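Local coordinates for protein exosome complex component Rrp41 (Archaeoglobus fulgidus, PDB 3M7N) that serves as the probable catalytic subunit of the archaeal exosome, degrading RNA from its 3' end and also able to build heteromeric RNA tails, at residues E9-D14 and K166-L171; I74-Y79 and R120-I125; E110-K115 and V153-M158; T160-G165 and K224-I229. The protein carries 1 engineered substitution. All blocks are in the same frame, centred on the assembly; numbering follows the deposited sequence.

Interaction 1: residues E9-D14 and K166-L171; sequences EKLIVD and KADGQL
The chain from A167 to Q170 reverses in a type I' turn, closed by the A167 N to Q170 O and Q170 N to A167 O hydrogen bonds, and K10-I12 pass beside it with L11 and A167 CA atoms 6.6 Å apart. D168 and G169 both have positive phi; aspartate tolerates this, while at G169 any CB would press on the carbonyl oxygen before it. The turn throws the D168 carboxylate, with CG beside its own backbone N, across to the loop. There OD1 accepts the backbone N-H of I12, with N and OD1 2.7 Å apart and a bent angle of 141° at the hydrogen, although the place of OD1 is less sure. Beside this link I12 slides past D168 in the opposite sense, and its tip, CD1, lands 3.7 Å from Q170 CG, meeting that side chain at about a right angle. L11 contributes CD1 against A167 CB at 4.1 Å, a small methyl that lets the leucine come close. E184 bonds the turn from the same chain, through G169 N and, weakly, D168 N. Such a tight two-residue beta hairpin joins strands 158-167 and 170-173, with the aspartate at its tip facing the N-terminal arm.

Interaction 2: residues I74-Y79 and R120-I125; sequences IIRYRY and RSAIDI
Backbone hydrogen bonds join I74-R78 to S121-I125 in a parallel pair, the strands running 14° apart. I74 and R76 each use both N and O: I74 N reaches S121 O, I123 N gives to I74 O, R76 N to I123 O and I125 N to R76 O. The I123 N to I74 O bond is straight, 173° at the hydrogen, and lies nearly along the C=O axis, whereas I125 N, 2.8 Å from R76 O, approaches from above the carbonyl plane. R78 N to I125 O continues the series. Between these bonds the CA of Y77 adds a CA-H...O contact to I125 O at 3.1 Å. Strand 74-81 is the outermost of its sheet within this chain, and helix 96-110 lies between the two strands in sequence, making a beta-alpha-beta crossover in the first RNase PH domain.

Ionic contact is confined to the face carrying I74, R76, A122 and D124. R76 and D124 run side by side, and R76, bent at chi3, brings NE to 2.9 Å from D124 OD2 in a salt bridge whose hydrogen bond is weak, the guanidinium and carboxylate planes 70° apart. Each charge has its stronger partner nearby: R76 NH1 with E61, D124 OD1 with R60. R60 and R76 probably favour the ionised aspartate, while the nearby E61 carboxylate would oppose it. I74 CG1 packs on A122 CB here.

On the face of I75, Y77, I123 and I125 the packing is apolar, and beta-branched isoleucines suit a strand. I75 CG2 meets I125 CD1 at 3.9 Å, and Y77 CD1 touches I125 CG2 at 3.6 Å. The Y77 ring, its CG anti to the backbone N, extends onto helices 96-110 and 136-150.

Interaction 3: residues E110-K115 and V153-M158; sequences EAVIMK and VPMKGM
Two loops are stitched here by a single beta bridge, I113 with M155, whose CA atoms lie 4.4 Å apart. Two backbone bonds make it: K156 N gives its hydrogen to V112 O at 2.9 Å, in the carbonyl plane, and M114 N reaches P154 O almost straight, at 171°, though from above that carbonyl's plane. M114 is the centre of an inverse gamma turn, which swings the chain away just after the bridge. K156, extended beyond CG, runs back beside the loop so that NZ makes a weak bond with A111 O; a water better serves both, giving to A111 O and accepting from K156 NZ at 2.8 Å. Flexible methionines suit the irregular surfaces. M155 bends at chi3 to set CE 3.6 Å from V112 CG1, and its CG lies 3.9 Å from I113 CG1. M114 crosses P154 at about a right angle, SD touching the proline CB at 4.0 Å. V112 also packs on L232 of a neighbouring exonuclease 2 subunit, while K156 O is hydrogen-bonded to an aromatic side chain of another protein chain. Within the subunit the bridge links the exit of helix 96-110 to the approach to strand 158-167, M155 resting on helix 136-150 and I113 on I75 of strand 74-81.

Interaction 4: residues T160-G165 and K224-I229; sequences TSVAVG and KGALQI
T160 OG1 is held by one hydrogen bond, with Q233 NE2 further along helix 212-248, so the buried hydroxyl is satisfied by the very helix its side chain packs on. With OG1 beside the backbone N, T160 turns CG2 anti to that N and toward the helix. The methyl comes 3.1 Å from A226 O, a tight fit, and sits 3.8 Å from I229 CB as the two side chains slide past each other in opposite directions. Two residues on, V162 points the same way, its CG2 between A226 and I229: it is 4.1 Å from A226 CB, and also 3.7 Å from I229 CD1, which it meets obliquely. I229 CD1 reaches on to S161 O at 3.4 Å. Small residues suit the helix face that meets the strand: G225, without a side chain, lets V162 CG2 approach its C to 4.0 Å, and A226 offers just a methyl. S161 between them turns away, its OG bonded to F189 O of strand 185-194 and its side chain against helix 136-150. The axes of 160-165 and 224-229 approach to 7.5 Å at 137°, the alpha+beta layering of a long helix laid across an antiparallel sheet in the second RNase PH domain.

In the fold
Interactions 1 and 4 share strand 158-167 and its antiparallel sheet: the first lies at the hairpin end, the second farther back on the strand, with centres about 19 Å apart and L171 packing on V164 and G165. Interactions 2 and 3 form another pair, centres about 12 Å apart, joined where I75 and I123 pack on I113; their segments alternate along the chain, tying the mixed sheet to the loops beyond helices 96-110 and 136-150. Interaction 3 ends at M158, two residues before interaction 4 begins at T160, so 153-165 leads from the loop after helix 136-150 into strand 158-167. Interaction 1, about 40 Å from interaction 2, brings the N-terminal arm back to the second domain.

Interaction 1: residues E9-D14 and K166-L171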
loop_
_atom_site.group_PDB
_atom_site.type_symbol
_atom_site.label_atom_id
_atom_site.label_comp_id
_atom_site.label_asym_id
_atom_site.label_seq_id
_atom_site.Cartn_x
_atom_site.Cartn_y
_atom_site.Cartn_z
ATOM N N GLU E 9 -40.271 16.732 -19.129
ATOM C CA GLU E 9 -40.708 17.577 -20.242
ATOM C C GLU E 9 -40.799 19.050 -19.856
ATOM O O GLU E 9 -40.408 19.924 -20.631
ATOM C CB GLU E 9 -42.056 17.113 -20.808
ATOM N N LYS E 10 -41.312 19.327 -18.660
ATOM C CA LYS E 10 -41.500 20.710 -18.249
ATOM C C LYS E 10 -40.470 21.233 -17.252
ATOM O O LYS E 10 -39.645 22.059 -17.617
ATOM C CB LYS E 10 -42.909 20.946 -17.731
ATOM C CG LYS E 10 -43.286 22.408 -17.741
ATOM C CD LYS E 10 -43.209 23.002 -19.143
ATOM C CE LYS E 10 -43.698 24.447 -19.126
ATOM N NZ LYS E 10 -43.702 25.061 -20.475
ATOM N N LEU E 11 -40.514 20.759 -16.010
ATOM C CA LEU E 11 -39.648 21.283 -14.923
ATOM C C LEU E 11 -40.177 22.545 -14.236
ATOM O O LEU E 11 -40.226 22.612 -13.010
ATOM C CB LEU E 11 -38.184 21.504 -15.350
ATOM C CG LEU E 11 -37.306 20.288 -15.659
ATOM C CD1 LEU E 11 -35.856 20.709 -15.913
ATOM C CD2 LEU E 11 -37.367 19.266 -14.545
ATOM N N ILE E 12 -40.546 23.555 -15.010
ATOM C CA ILE E 12 -41.214 24.711 -14.417
ATOM C C ILE E 12 -42.588 24.963 -15.032
ATOM O O ILE E 12 -42.707 25.139 -16.245
ATOM C CB ILE E 12 -40.353 25.981 -14.470
ATOM C CG1 ILE E 12 -39.041 25.758 -13.713
ATOM C CG2 ILE E 12 -41.102 27.146 -13.834
ATOM C CD1 ILE E 12 -38.138 26.978 -13.661
ATOM N N VAL E 13 -43.623 24.956 -14.191
ATOM C CA VAL E 13 -44.992 25.224 -14.644
ATOM C C VAL E 13 -45.650 26.301 -13.788
ATOM O O VAL E 13 -45.708 26.183 -12.567
ATOM C CB VAL E 13 -45.887 23.965 -14.601
ATOM C CG1 VAL E 13 -45.284 22.854 -15.424
ATOM C CG2 VAL E 13 -46.105 23.505 -13.163
ATOM N N ASP E 14 -46.147 27.350 -14.433
ATOM C CA ASP E 14 -46.793 28.433 -13.712
ATOM C C ASP E 14 -45.892 28.947 -12.592
ATOM O O ASP E 14 -46.335 29.188 -11.467
ATOM C CB ASP E 14 -48.152 27.980 -13.158
ATOM C CG ASP E 14 -49.152 27.633 -14.263
ATOM O OD1 ASP E 14 -49.928 26.663 -14.083
ATOM O OD2 ASP E 14 -49.153 28.322 -15.311
ATOM N N LYS E 166 -30.193 25.523 -13.158
ATOM C CA LYS E 166 -30.827 26.263 -14.218
ATOM C C LYS E 166 -31.818 25.328 -14.885
ATOM O O LYS E 166 -31.446 24.256 -15.363
ATOM C CB LYS E 166 -29.802 26.795 -15.219
ATOM C CG LYS E 166 -30.439 27.576 -16.372
ATOM C CD LYS E 166 -29.392 28.191 -17.279
ATOM C CE LYS E 166 -29.890 28.388 -18.690
ATOM N NZ LYS E 166 -28.774 28.936 -19.511
ATOM N N ALA E 167 -33.083 25.736 -14.891
ATOM C CA ALA E 167 -34.166 24.901 -15.387
ATOM C C ALA E 167 -35.094 25.701 -16.296
ATOM O O ALA E 167 -35.519 26.806 -15.952
ATOM C CB ALA E 167 -34.931 24.301 -14.224
ATOM N N ASP E 168 -35.383 25.146 -17.472
ATOM C CA ASP E 168 -36.218 25.827 -18.461
ATOM C C ASP E 168 -35.764 27.249 -18.656
ATOM O O ASP E 168 -36.583 28.138 -18.852
ATOM C CB ASP E 168 -37.673 25.857 -18.023
ATOM C CG ASP E 168 -38.297 24.480 -17.976
ATOM O OD1 ASP E 168 -39.330 24.338 -17.291
ATOM O OD2 ASP E 168 -37.771 23.546 -18.618
ATOM N N GLY E 169 -34.461 27.475 -18.583
ATOM C CA GLY E 169 -33.921 28.792 -18.839
ATOM C C GLY E 169 -33.906 29.650 -17.595
ATOM O O GLY E 169 -33.420 30.774 -17.616
ATOM N N GLN E 170 -34.434 29.123 -16.503
ATOM C CA GLN E 170 -34.548 29.911 -15.282
ATOM C C GLN E 170 -33.592 29.428 -14.192
ATOM O O GLN E 170 -33.475 28.230 -13.952
ATOM C CB GLN E 170 -35.992 29.871 -14.777
ATOM C CG GLN E 170 -36.132 30.094 -13.270
ATOM C CD GLN E 170 -36.447 31.541 -12.899
ATOM O OE1 GLN E 170 -35.560 32.310 -12.492
ATOM N NE2 GLN E 170 -37.720 31.916 -13.034
ATOM N N LEU E 171 -32.903 30.367 -13.550
ATOM C CA LEU E 171 -32.068 30.057 -12.394
ATOM C C LEU E 171 -32.941 29.591 -11.233
ATOM O O LEU E 171 -33.977 30.194 -10.933
ATOM C CB LEU E 171 -31.247 31.274 -11.963
ATOM C CG LEU E 171 -29.793 31.403 -12.430
ATOM C CD1 LEU E 171 -29.515 30.656 -13.724
ATOM C CD2 LEU E 171 -29.414 32.862 -12.565
#

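Interaction 2: residues I74-Y79 and R120-I125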
loop_
_atom_site.group_PDB
_atom_site.type_symbol
_atom_site.label_atom_id
_atom_site.label_comp_id
_atom_site.label_asym_id
_atom_site.label_seq_id
_atom_site.Cartn_x
_atom_site.Cartn_y
_atom_site.Cartn_z
ATOM N N ILE E 74 -2.684 19.148 9.328
ATOM C CA ILE E 74 -3.201 18.782 8.028
ATOM C C ILE E 74 -4.670 18.524 8.180
ATOM O O ILE E 74 -5.126 18.183 9.265
ATOM C CB ILE E 74 -2.552 17.518 7.457
ATOM C CG1 ILE E 74 -2.712 16.360 8.442
ATOM C CG2 ILE E 74 -1.091 17.779 7.133
ATOM C CD1 ILE E 74 -2.227 15.036 7.903
ATOM N N ILE E 75 -5.403 18.690 7.083
ATOM C CA ILE E 75 -6.836 18.465 7.072
ATOM C C ILE E 75 -7.174 17.333 6.125
ATOM O O ILE E 75 -6.663 17.269 5.019
ATOM C CB ILE E 75 -7.612 19.710 6.581
ATOM C CG1 ILE E 75 -7.177 20.957 7.348
ATOM C CG2 ILE E 75 -9.106 19.464 6.682
ATOM C CD1 ILE E 75 -7.449 20.873 8.807
ATOM N N ARG E 76 -8.055 16.445 6.557
ATOM C CA ARG E 76 -8.505 15.395 5.675
ATOM C C ARG E 76 -10.016 15.426 5.667
ATOM O O ARG E 76 -10.650 15.750 6.666
ATOM C CB ARG E 76 -7.929 14.041 6.108
ATOM C CG ARG E 76 -6.396 14.104 6.206
ATOM C CD ARG E 76 -5.750 12.774 6.415
ATOM N NE ARG E 76 -5.485 12.547 7.828
ATOM C CZ ARG E 76 -4.954 11.435 8.314
ATOM N NH1 ARG E 76 -4.749 11.323 9.617
ATOM N NH2 ARG E 76 -4.630 10.440 7.492
ATOM N N TYR E 77 -10.592 15.142 4.517
ATOM C CA TYR E 77 -12.016 15.215 4.404
ATOM C C TYR E 77 -12.343 14.086 3.489
ATOM O O TYR E 77 -11.759 13.952 2.426
ATOM C CB TYR E 77 -12.433 16.568 3.801
ATOM C CG TYR E 77 -13.914 16.798 3.644
ATOM C CD1 TYR E 77 -14.578 17.750 4.421
ATOM C CD2 TYR E 77 -14.648 16.097 2.702
ATOM C CE1 TYR E 77 -15.942 17.980 4.279
ATOM C CE2 TYR E 77 -15.998 16.320 2.550
ATOM C CZ TYR E 77 -16.642 17.276 3.339
ATOM O OH TYR E 77 -17.994 17.509 3.175
ATOM N N ARG E 78 -13.266 13.255 3.921
ATOM C CA ARG E 78 -13.667 12.128 3.124
ATOM C C ARG E 78 -15.162 12.174 2.911
ATOM O O ARG E 78 -15.938 12.232 3.861
ATOM C CB ARG E 78 -13.269 10.816 3.816
ATOM C CG ARG E 78 -13.515 9.599 2.951
ATOM C CD ARG E 78 -12.973 8.350 3.597
ATOM N NE ARG E 78 -13.972 7.670 4.410
ATOM C CZ ARG E 78 -14.913 6.881 3.906
ATOM N NH1 ARG E 78 -15.790 6.276 4.711
ATOM N NH2 ARG E 78 -14.976 6.705 2.590
ATOM N N TYR E 79 -15.550 12.144 1.648
ATOM C CA TYR E 79 -16.933 12.131 1.252
ATOM C C TYR E 79 -17.239 10.731 0.766
ATOM O O TYR E 79 -16.568 10.204 -0.124
ATOM C CB TYR E 79 -17.149 13.146 0.125
ATOM C CG TYR E 79 -18.459 13.016 -0.619
ATOM C CD1 TYR E 79 -19.558 13.825 -0.303
ATOM C CD2 TYR E 79 -18.594 12.111 -1.663
ATOM C CE1 TYR E 79 -20.771 13.712 -1.016
ATOM C CE2 TYR E 79 -19.788 11.996 -2.370
ATOM C CZ TYR E 79 -20.871 12.799 -2.044
ATOM O OH TYR E 79 -22.041 12.660 -2.759
ATOM N N ARG E 120 1.975 19.425 13.440
ATOM C CA ARG E 120 2.171 17.986 13.552
ATOM C C ARG E 120 0.913 17.297 14.030
ATOM O O ARG E 120 0.993 16.274 14.701
ATOM C CB ARG E 120 3.315 17.659 14.520
ATOM C CG ARG E 120 4.600 18.439 14.274
ATOM C CD ARG E 120 5.638 18.154 15.355
ATOM N NE ARG E 120 5.082 18.302 16.702
ATOM C CZ ARG E 120 5.101 19.433 17.408
ATOM N NH1 ARG E 120 4.567 19.475 18.624
ATOM N NH2 ARG E 120 5.653 20.530 16.899
ATOM N N SER E 121 -0.248 17.859 13.699
ATOM C CA SER E 121 -1.517 17.220 14.030
ATOM C C SER E 121 -2.347 16.912 12.799
ATOM O O SER E 121 -2.041 17.349 11.690
ATOM C CB SER E 121 -2.333 18.079 14.999
ATOM O OG SER E 121 -2.007 17.770 16.347
ATOM N N ALA E 122 -3.395 16.131 12.995
ATOM C CA ALA E 122 -4.374 15.953 11.947
ATOM C C ALA E 122 -5.746 16.302 12.490
ATOM O O ALA E 122 -6.071 15.990 13.643
ATOM C CB ALA E 122 -4.356 14.542 11.410
ATOM N N ILE E 123 -6.532 16.984 11.664
ATOM C CA ILE E 123 -7.940 17.154 11.923
ATOM C C ILE E 123 -8.671 16.451 10.810
ATOM O O ILE E 123 -8.576 16.857 9.648
ATOM C CB ILE E 123 -8.326 18.644 11.954
ATOM C CG1 ILE E 123 -7.710 19.310 13.186
ATOM C CG2 ILE E 123 -9.846 18.807 11.926
ATOM C CD1 ILE E 123 -7.597 20.811 13.069
ATOM N N ASP E 124 -9.399 15.399 11.161
ATOM C CA ASP E 124 -10.036 14.527 10.183
ATOM C C ASP E 124 -11.548 14.753 10.100
ATOM O O ASP E 124 -12.232 14.855 11.121
ATOM C CB ASP E 124 -9.757 13.054 10.528
ATOM C CG ASP E 124 -8.276 12.699 10.453
ATOM O OD1 ASP E 124 -7.862 11.751 11.154
ATOM O OD2 ASP E 124 -7.525 13.368 9.700
ATOM N N ILE E 125 -12.066 14.804 8.878
ATOM C CA ILE E 125 -13.471 15.083 8.649
ATOM C C ILE E 125 -14.084 14.022 7.755
ATOM O O ILE E 125 -13.646 13.797 6.613
ATOM C CB ILE E 125 -13.660 16.474 8.017
ATOM C CG1 ILE E 125 -12.971 17.524 8.887
ATOM C CG2 ILE E 125 -15.139 16.795 7.869
ATOM C CD1 ILE E 125 -12.707 18.830 8.174
#

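Interaction 3: residues E110-K115 and V153-M158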
loop_
_atom_site.group_PDB
_atom_site.type_symbol
_atom_site.label_atom_id
_atom_site.label_comp_id
_atom_site.label_asym_id
_atom_site.label_seq_id
_atom_site.Cartn_x
_atom_site.Cartn_y
_atom_site.Cartn_z
ATOM N N GLU E 110 -9.482 24.074 4.336
ATOM C CA GLU E 110 -8.076 24.430 4.533
ATOM C C GLU E 110 -7.997 25.933 4.551
ATOM O O GLU E 110 -7.171 26.525 5.234
ATOM C CB GLU E 110 -7.187 23.874 3.417
ATOM C CG GLU E 110 -7.056 22.363 3.447
ATOM C CD GLU E 110 -6.058 21.829 2.435
ATOM O OE1 GLU E 110 -6.172 22.137 1.218
ATOM O OE2 GLU E 110 -5.155 21.087 2.861
ATOM N N ALA E 111 -8.904 26.535 3.796
ATOM C CA ALA E 111 -8.998 27.987 3.668
ATOM C C ALA E 111 -9.506 28.693 4.937
ATOM O O ALA E 111 -9.521 29.920 5.000
ATOM C CB ALA E 111 -9.901 28.329 2.464
ATOM N N VAL E 112 -9.905 27.928 5.950
ATOM C CA VAL E 112 -10.663 28.495 7.051
ATOM C C VAL E 112 -10.285 28.005 8.463
ATOM O O VAL E 112 -10.329 28.768 9.425
ATOM C CB VAL E 112 -12.163 28.307 6.771
ATOM C CG1 VAL E 112 -12.950 28.247 8.045
ATOM C CG2 VAL E 112 -12.662 29.431 5.867
ATOM N N ILE E 113 -9.929 26.735 8.588
ATOM C CA ILE E 113 -9.449 26.212 9.862
ATOM C C ILE E 113 -8.113 26.852 10.207
ATOM O O ILE E 113 -7.240 26.968 9.355
ATOM C CB ILE E 113 -9.292 24.666 9.813
ATOM C CG1 ILE E 113 -10.672 23.999 9.799
ATOM C CG2 ILE E 113 -8.444 24.177 10.971
ATOM C CD1 ILE E 113 -10.685 22.567 9.273
ATOM N N MET E 114 -7.956 27.296 11.448
ATOM C CA MET E 114 -6.667 27.829 11.889
ATOM C C MET E 114 -5.681 26.684 12.169
ATOM O O MET E 114 -5.402 26.338 13.316
ATOM C CB MET E 114 -6.837 28.740 13.111
ATOM C CG MET E 114 -7.776 29.916 12.869
ATOM S SD MET E 114 -7.997 30.934 14.341
ATOM C CE MET E 114 -6.337 31.582 14.567
ATOM N N LYS E 115 -5.155 26.094 11.106
ATOM C CA LYS E 115 -4.322 24.909 11.258
ATOM C C LYS E 115 -2.956 25.190 11.902
ATOM O O LYS E 115 -2.374 24.309 12.537
ATOM C CB LYS E 115 -4.201 24.151 9.938
ATOM C CG LYS E 115 -3.985 25.032 8.733
ATOM C CD LYS E 115 -4.683 24.437 7.541
ATOM C CE LYS E 115 -4.095 24.944 6.236
ATOM N NZ LYS E 115 -4.583 24.055 5.131
ATOM N N VAL E 153 -13.105 23.368 16.887
ATOM C CA VAL E 153 -11.849 23.684 16.220
ATOM C C VAL E 153 -11.885 25.099 15.649
ATOM O O VAL E 153 -12.787 25.454 14.892
ATOM C CB VAL E 153 -11.429 22.615 15.186
ATOM C CG1 VAL E 153 -12.358 21.428 15.245
ATOM C CG2 VAL E 153 -11.321 23.189 13.790
ATOM N N PRO E 154 -10.913 25.918 16.051
ATOM C CA PRO E 154 -10.848 27.343 15.710
ATOM C C PRO E 154 -10.915 27.568 14.202
ATOM O O PRO E 154 -10.224 26.890 13.438
ATOM C CB PRO E 154 -9.491 27.774 16.276
ATOM C CG PRO E 154 -9.240 26.821 17.399
ATOM C CD PRO E 154 -9.798 25.502 16.915
ATOM N N MET E 155 -11.754 28.511 13.788
ATOM C CA MET E 155 -11.991 28.780 12.369
ATOM C C MET E 155 -12.158 30.279 12.141
ATOM O O MET E 155 -12.544 31.013 13.060
ATOM C CB MET E 155 -13.247 28.043 11.882
ATOM C CG MET E 155 -13.037 26.573 11.526
ATOM S SD MET E 155 -14.580 25.619 11.417
ATOM C CE MET E 155 -15.265 26.115 9.841
ATOM N N LYS E 156 -11.853 30.735 10.926
ATOM C CA LYS E 156 -12.033 32.138 10.567
ATOM C C LYS E 156 -13.514 32.502 10.632
ATOM O O LYS E 156 -13.880 33.610 10.981
ATOM C CB LYS E 156 -11.514 32.403 9.153
ATOM C CG LYS E 156 -10.016 32.598 9.056
ATOM C CD LYS E 156 -9.561 32.594 7.599
ATOM C CE LYS E 156 -8.040 32.564 7.484
ATOM N NZ LYS E 156 -7.567 32.525 6.065
ATOM N N GLY E 157 -14.358 31.547 10.275
ATOM C CA GLY E 157 -15.784 31.730 10.301
ATOM C C GLY E 157 -16.416 30.438 9.833
ATOM O O GLY E 157 -15.777 29.404 9.821
ATOM N N MET E 158 -17.667 30.498 9.418
ATOM C CA MET E 158 -18.373 29.304 9.045
ATOM C C MET E 158 -18.384 29.068 7.543
ATOM O O MET E 158 -18.163 29.976 6.746
ATOM C CB MET E 158 -19.794 29.370 9.596
ATOM C CG MET E 158 -19.869 28.930 11.059
ATOM S SD MET E 158 -20.421 27.229 11.053
ATOM C CE MET E 158 -21.335 27.304 9.511
HETATM O O HOH W 1 -7.622 30.976 3.793
#

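Interaction 4: residues T160-G165 and K224-I229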
loop_
_atom_site.group_PDB
_atom_site.type_symbol
_atom_site.label_atom_id
_atom_site.label_comp_id
_atom_site.label_asym_id
_atom_site.label_seq_id
_atom_site.Cartn_x
_atom_site.Cartn_y
_atom_site.Cartn_z
ATOM N N THR E 160 -20.691 27.768 4.443
ATOM C CA THR E 160 -22.085 27.553 4.128
ATOM C C THR E 160 -22.211 27.325 2.632
ATOM O O THR E 160 -21.540 27.972 1.823
ATOM C CB THR E 160 -22.967 28.759 4.604
ATOM O OG1 THR E 160 -22.688 29.054 5.983
ATOM C CG2 THR E 160 -24.458 28.451 4.426
ATOM N N SER E 161 -23.085 26.421 2.247
ATOM C CA SER E 161 -23.018 25.927 0.896
ATOM C C SER E 161 -24.397 25.672 0.298
ATOM O O SER E 161 -25.273 25.122 0.966
ATOM C CB SER E 161 -22.156 24.646 0.894
ATOM O OG SER E 161 -22.175 24.000 -0.363
ATOM N N VAL E 162 -24.577 26.082 -0.956
ATOM C CA VAL E 162 -25.735 25.708 -1.758
ATOM C C VAL E 162 -25.356 25.708 -3.231
ATOM O O VAL E 162 -24.427 26.399 -3.636
ATOM C CB VAL E 162 -26.879 26.767 -1.705
ATOM C CG1 VAL E 162 -28.235 26.098 -1.520
ATOM C CG2 VAL E 162 -26.611 27.820 -0.678
ATOM N N ALA E 163 -26.131 24.998 -4.036
ATOM C CA ALA E 163 -25.983 25.051 -5.479
ATOM C C ALA E 163 -27.116 25.877 -6.097
ATOM O O ALA E 163 -28.208 25.965 -5.550
ATOM C CB ALA E 163 -25.989 23.640 -6.078
ATOM N N VAL E 164 -26.839 26.491 -7.238
ATOM C CA VAL E 164 -27.887 27.088 -8.031
ATOM C C VAL E 164 -27.959 26.251 -9.283
ATOM O O VAL E 164 -26.921 25.906 -9.857
ATOM C CB VAL E 164 -27.569 28.550 -8.404
ATOM C CG1 VAL E 164 -28.434 29.000 -9.580
ATOM C CG2 VAL E 164 -27.760 29.464 -7.196
ATOM N N GLY E 165 -29.174 25.903 -9.689
ATOM C CA GLY E 165 -29.385 25.174 -10.924
ATOM C C GLY E 165 -29.936 26.092 -11.995
ATOM O O GLY E 165 -30.114 27.287 -11.791
ATOM N N LYS E 224 -27.840 34.621 -1.220
ATOM C CA LYS E 224 -29.106 34.732 -0.514
ATOM C C LYS E 224 -29.460 33.421 0.211
ATOM O O LYS E 224 -29.637 33.400 1.427
ATOM C CB LYS E 224 -30.216 35.151 -1.484
ATOM C CG LYS E 224 -31.601 35.079 -0.894
ATOM C CD LYS E 224 -32.625 35.726 -1.814
ATOM C CE LYS E 224 -34.054 35.563 -1.286
ATOM N NZ LYS E 224 -35.031 35.769 -2.407
ATOM N N GLY E 225 -29.570 32.332 -0.539
ATOM C CA GLY E 225 -29.818 31.039 0.066
ATOM C C GLY E 225 -28.786 30.711 1.140
ATOM O O GLY E 225 -29.129 30.203 2.206
ATOM N N ALA E 226 -27.518 31.014 0.867
ATOM C CA ALA E 226 -26.450 30.735 1.829
ATOM C C ALA E 226 -26.710 31.420 3.168
ATOM O O ALA E 226 -26.511 30.818 4.227
ATOM C CB ALA E 226 -25.072 31.120 1.270
ATOM N N LEU E 227 -27.159 32.671 3.128
ATOM C CA LEU E 227 -27.487 33.379 4.366
ATOM C C LEU E 227 -28.643 32.727 5.113
ATOM O O LEU E 227 -28.657 32.724 6.336
ATOM C CB LEU E 227 -27.771 34.857 4.117
ATOM C CG LEU E 227 -26.470 35.638 3.952
ATOM C CD1 LEU E 227 -26.726 37.042 3.415
ATOM C CD2 LEU E 227 -25.669 35.663 5.258
ATOM N N GLN E 228 -29.605 32.179 4.383
ATOM C CA GLN E 228 -30.714 31.477 5.026
ATOM C C GLN E 228 -30.216 30.224 5.755
ATOM O O GLN E 228 -30.446 30.064 6.951
ATOM C CB GLN E 228 -31.824 31.130 4.012
ATOM C CG GLN E 228 -32.552 32.363 3.455
ATOM C CD GLN E 228 -33.725 32.046 2.522
ATOM O OE1 GLN E 228 -34.624 32.876 2.352
ATOM N NE2 GLN E 228 -33.720 30.871 1.913
ATOM N N ILE E 229 -29.511 29.351 5.035
ATOM C CA ILE E 229 -28.940 28.135 5.621
ATOM C C ILE E 229 -28.047 28.471 6.807
ATOM O O ILE E 229 -28.098 27.813 7.850
ATOM C CB ILE E 229 -28.116 27.358 4.588
ATOM C CG1 ILE E 229 -28.994 26.914 3.429
ATOM C CG2 ILE E 229 -27.412 26.142 5.219
ATOM C CD1 ILE E 229 -28.203 26.289 2.323
#